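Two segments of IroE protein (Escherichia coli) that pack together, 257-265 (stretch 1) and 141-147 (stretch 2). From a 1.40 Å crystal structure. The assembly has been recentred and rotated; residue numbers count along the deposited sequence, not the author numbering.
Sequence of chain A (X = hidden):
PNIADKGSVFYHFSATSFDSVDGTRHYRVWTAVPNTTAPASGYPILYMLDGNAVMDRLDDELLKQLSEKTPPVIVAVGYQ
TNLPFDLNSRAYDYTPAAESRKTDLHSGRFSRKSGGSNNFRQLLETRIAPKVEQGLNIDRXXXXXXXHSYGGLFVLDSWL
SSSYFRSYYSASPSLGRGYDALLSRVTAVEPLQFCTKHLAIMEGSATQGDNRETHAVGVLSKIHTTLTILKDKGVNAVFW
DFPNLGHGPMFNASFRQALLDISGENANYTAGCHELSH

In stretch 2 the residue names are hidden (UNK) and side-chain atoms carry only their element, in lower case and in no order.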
# COMPACT_ATOMS: atom_id res chain seq x y z
N GLN A 257 -8.75 -1.50 -7.26
CA GLN A 257 -9.79 -1.99 -6.38
C GLN A 257 -9.59 -1.49 -4.95
O GLN A 257 -10.56 -1.23 -4.26
CB GLN A 257 -9.93 -3.54 -6.47
CG GLN A 257 -11.09 -4.04 -5.60
CD GLN A 257 -12.45 -3.59 -6.16
OE1 GLN A 257 -12.81 -4.00 -7.26
NE2 GLN A 257 -13.18 -2.74 -5.47
N ALA A 258 -8.31 -1.33 -4.54
CA ALA A 258 -8.10 -0.74 -3.21
C ALA A 258 -8.61 0.71 -3.16
O ALA A 258 -9.25 1.04 -2.17
CB ALA A 258 -6.60 -0.84 -2.87
N LEU A 259 -8.28 1.45 -4.20
CA LEU A 259 -8.85 2.83 -4.18
C LEU A 259 -10.37 2.80 -4.16
O LEU A 259 -11.04 3.54 -3.46
CB LEU A 259 -8.30 3.56 -5.40
CG LEU A 259 -6.86 4.03 -5.31
CD1 LEU A 259 -6.27 4.42 -6.66
CD2 LEU A 259 -6.78 5.25 -4.34
N LEU A 260 -10.95 1.95 -5.00
CA LEU A 260 -12.43 1.91 -5.06
C LEU A 260 -13.02 1.50 -3.73
O LEU A 260 -14.04 2.01 -3.23
CB LEU A 260 -12.86 0.96 -6.19
CG LEU A 260 -12.60 1.51 -7.58
CD1 LEU A 260 -12.62 0.37 -8.60
CD2 LEU A 260 -13.63 2.55 -8.01
N ASP A 261 -12.37 0.51 -3.06
CA ASP A 261 -12.86 0.08 -1.77
C ASP A 261 -12.79 1.20 -0.72
O ASP A 261 -13.77 1.39 0.02
CB ASP A 261 -12.04 -1.17 -1.36
CG ASP A 261 -12.60 -1.85 -0.13
OD1 ASP A 261 -13.77 -2.28 -0.02
OD2 ASP A 261 -11.88 -1.97 0.87
N ILE A 262 -11.64 1.92 -0.68
CA ILE A 262 -11.53 2.94 0.38
C ILE A 262 -12.46 4.14 0.04
O ILE A 262 -12.80 4.83 1.01
CB ILE A 262 -10.06 3.33 0.61
CG1 ILE A 262 -9.82 3.76 2.08
CG2 ILE A 262 -9.57 4.37 -0.39
CD1 ILE A 262 -8.35 4.09 2.26
N SER A 263 -12.82 4.29 -1.21
CA SER A 263 -13.80 5.36 -1.56
C SER A 263 -15.18 4.97 -1.12
O SER A 263 -16.09 5.83 -1.24
CB SER A 263 -13.76 5.58 -3.07
OG SER A 263 -14.57 4.61 -3.75
N GLY A 264 -15.47 3.76 -0.62
CA GLY A 264 -16.82 3.40 -0.22
C GLY A 264 -17.61 2.50 -1.12
O GLY A 264 -18.85 2.28 -0.91
N GLU A 265 -16.96 1.88 -2.12
CA GLU A 265 -17.74 1.02 -3.02
C GLU A 265 -18.40 -0.13 -2.29
O GLU A 265 -19.58 -0.43 -2.58
CB GLU A 265 -16.78 0.52 -4.11
CG GLU A 265 -17.46 -0.23 -5.23
CD GLU A 265 -16.49 -0.53 -6.36
OE1 GLU A 265 -16.39 0.26 -7.28
OE2 GLU A 265 -15.88 -1.66 -6.33
N UNK A 141 -9.51 7.73 10.55
CA UNK A 141 -9.96 6.34 10.69
C UNK A 141 -9.98 5.63 9.35
O UNK A 141 -10.24 4.43 9.33
o UNK A 141 -13.54 7.47 13.55
c UNK A 141 -11.30 7.03 12.76
c UNK A 141 -11.34 6.37 11.37
c UNK A 141 -12.59 6.68 13.49
n UNK A 141 -12.58 5.46 14.02
N UNK A 142 -9.79 6.32 8.25
CA UNK A 142 -9.90 5.84 6.89
C UNK A 142 -8.54 6.01 6.21
O UNK A 142 -8.51 6.29 5.02
c UNK A 142 -13.04 5.22 5.99
n UNK A 142 -15.12 6.18 3.06
c UNK A 142 -14.62 6.34 4.30
c UNK A 142 -12.39 6.41 6.65
c UNK A 142 -10.96 6.61 6.09
n UNK A 142 -13.78 5.44 4.77
n UNK A 142 -15.02 7.40 5.00
N UNK A 143 -7.47 5.89 6.96
CA UNK A 143 -6.11 5.90 6.39
C UNK A 143 -5.69 4.49 5.99
O UNK A 143 -5.71 3.61 6.84
n UNK A 143 -2.97 8.29 10.59
c UNK A 143 -5.14 6.48 7.41
c UNK A 143 -3.05 9.09 9.52
c UNK A 143 -3.75 6.69 6.82
c UNK A 143 -2.88 7.27 7.89
n UNK A 143 -3.16 10.37 9.85
n UNK A 143 -3.01 8.71 8.24
N UNK A 144 -5.34 4.34 4.71
CA UNK A 144 -4.98 2.97 4.25
C UNK A 144 -3.61 3.01 3.58
O UNK A 144 -3.00 4.00 3.26
N UNK A 145 -3.08 1.75 3.44
CA UNK A 145 -1.75 1.49 2.87
C UNK A 145 -1.90 0.37 1.84
O UNK A 145 -2.53 -0.64 2.20
c UNK A 145 1.37 0.07 4.68
c UNK A 145 0.64 0.68 3.50
c UNK A 145 -0.81 1.08 4.02
c UNK A 145 1.37 1.91 2.99
N UNK A 146 -1.33 0.49 0.67
CA UNK A 146 -1.36 -0.55 -0.37
C UNK A 146 0.04 -0.75 -0.92
O UNK A 146 0.82 0.17 -1.13
c UNK A 146 -1.31 -0.91 -3.86
c UNK A 146 0.45 -0.23 -5.40
c UNK A 146 -1.61 -2.01 -4.74
c UNK A 146 0.11 -1.32 -6.22
c UNK A 146 -2.23 -1.00 -2.75
c UNK A 146 -3.04 -2.11 -2.97
c UNK A 146 -2.30 -0.06 -1.55
n UNK A 146 -2.63 -2.68 -4.16
c UNK A 146 -0.88 -2.21 -5.94
c UNK A 146 -0.27 -0.02 -4.19
N UNK A 147 0.29 -2.06 -1.26
CA UNK A 147 1.50 -2.40 -2.01
C UNK A 147 1.37 -3.78 -2.66
O UNK A 147 0.55 -4.56 -2.19

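Position 141 carries three carbons in an unbranched run, the third bearing one oxygen and one nitrogen: a primary amide at the end of two methylenes, so Gln141. Its side chain does not reach stretch 1 and contributes nothing to this contact.

At position 142 three carbons lead to a nitrogen and then to a carbon holding two more nitrogens, a guanidinium. The CA-to-CB bond points toward the helix, and one terminal nitrogen lies near the carbonyl of Ile262. This is Arg142. All three of its first chi angles are m, a folded course that brings Arg142 NH2 to 3.4 Å from Ile262 O. With an N-H...O angle of 135° the hydrogen bond is weak, and Ser263 C and Gly264 N lie at the edge of the guanidinium, near its plane.

Position 143 repeats the same atom pattern, so the atoms again give arginine, but CA-to-CB points away. Arg143 spends its guanidinium on hydrogen bonds elsewhere in the structure; identical chemistry serves a different side of the chain.

Position 144 has no side-chain atoms, hence Gly144. The lack of a side chain matters: an ideal CB would point toward the helix and sit only 3.0 Å from Ile262 CD1, a tight fit. As built, Ile262 CD1 reaches the bare backbone, 3.9 Å from Gly144 N.

Four carbons, forked at the second, occupy position 145: Leu145. Its CA-to-CB bond points away, as a strand's alternation predicts, and it makes no contact with stretch 1.

At position 146 one carbon leads into fused five- and six-membered rings of eight carbons and a nitrogen, an indole, so Trp146. With CA-to-CB toward the helix, Trp146 places its CD1 3.8 Å from Ala258 CB, an apolar contact, while NE1 is hydrogen-bonded elsewhere in the structure.

Position 147 again lacks a side chain: Gly147, where even an ideal CB would find nothing of stretch 1 within 5.5 Å.

The contact buries 225 Å², both sides summed, and rests on one helical turn against alternate strand positions. Ala258 and Ile262 are one helical turn apart, joined by the bond from Ile262 N to Ala258 O at 3.0 Å, and have Trp146 and Arg142 as their nearest partners, CA to CA 7.3 Å in each pair; Ile262 leaves its backbone sideways and its end comes nearer. Small meets large at Ala258 and Trp146; between the two pairs, Gly144 leaves room for the Ile262 side chain, whose chi angles are both t. At the far end the helix finishes in a Schellman motif, with Gly264 at positive phi, and there Arg142 adds its weak polar link to the apolar packing.

Stretch 2, residues 141-147: QRRGLWG
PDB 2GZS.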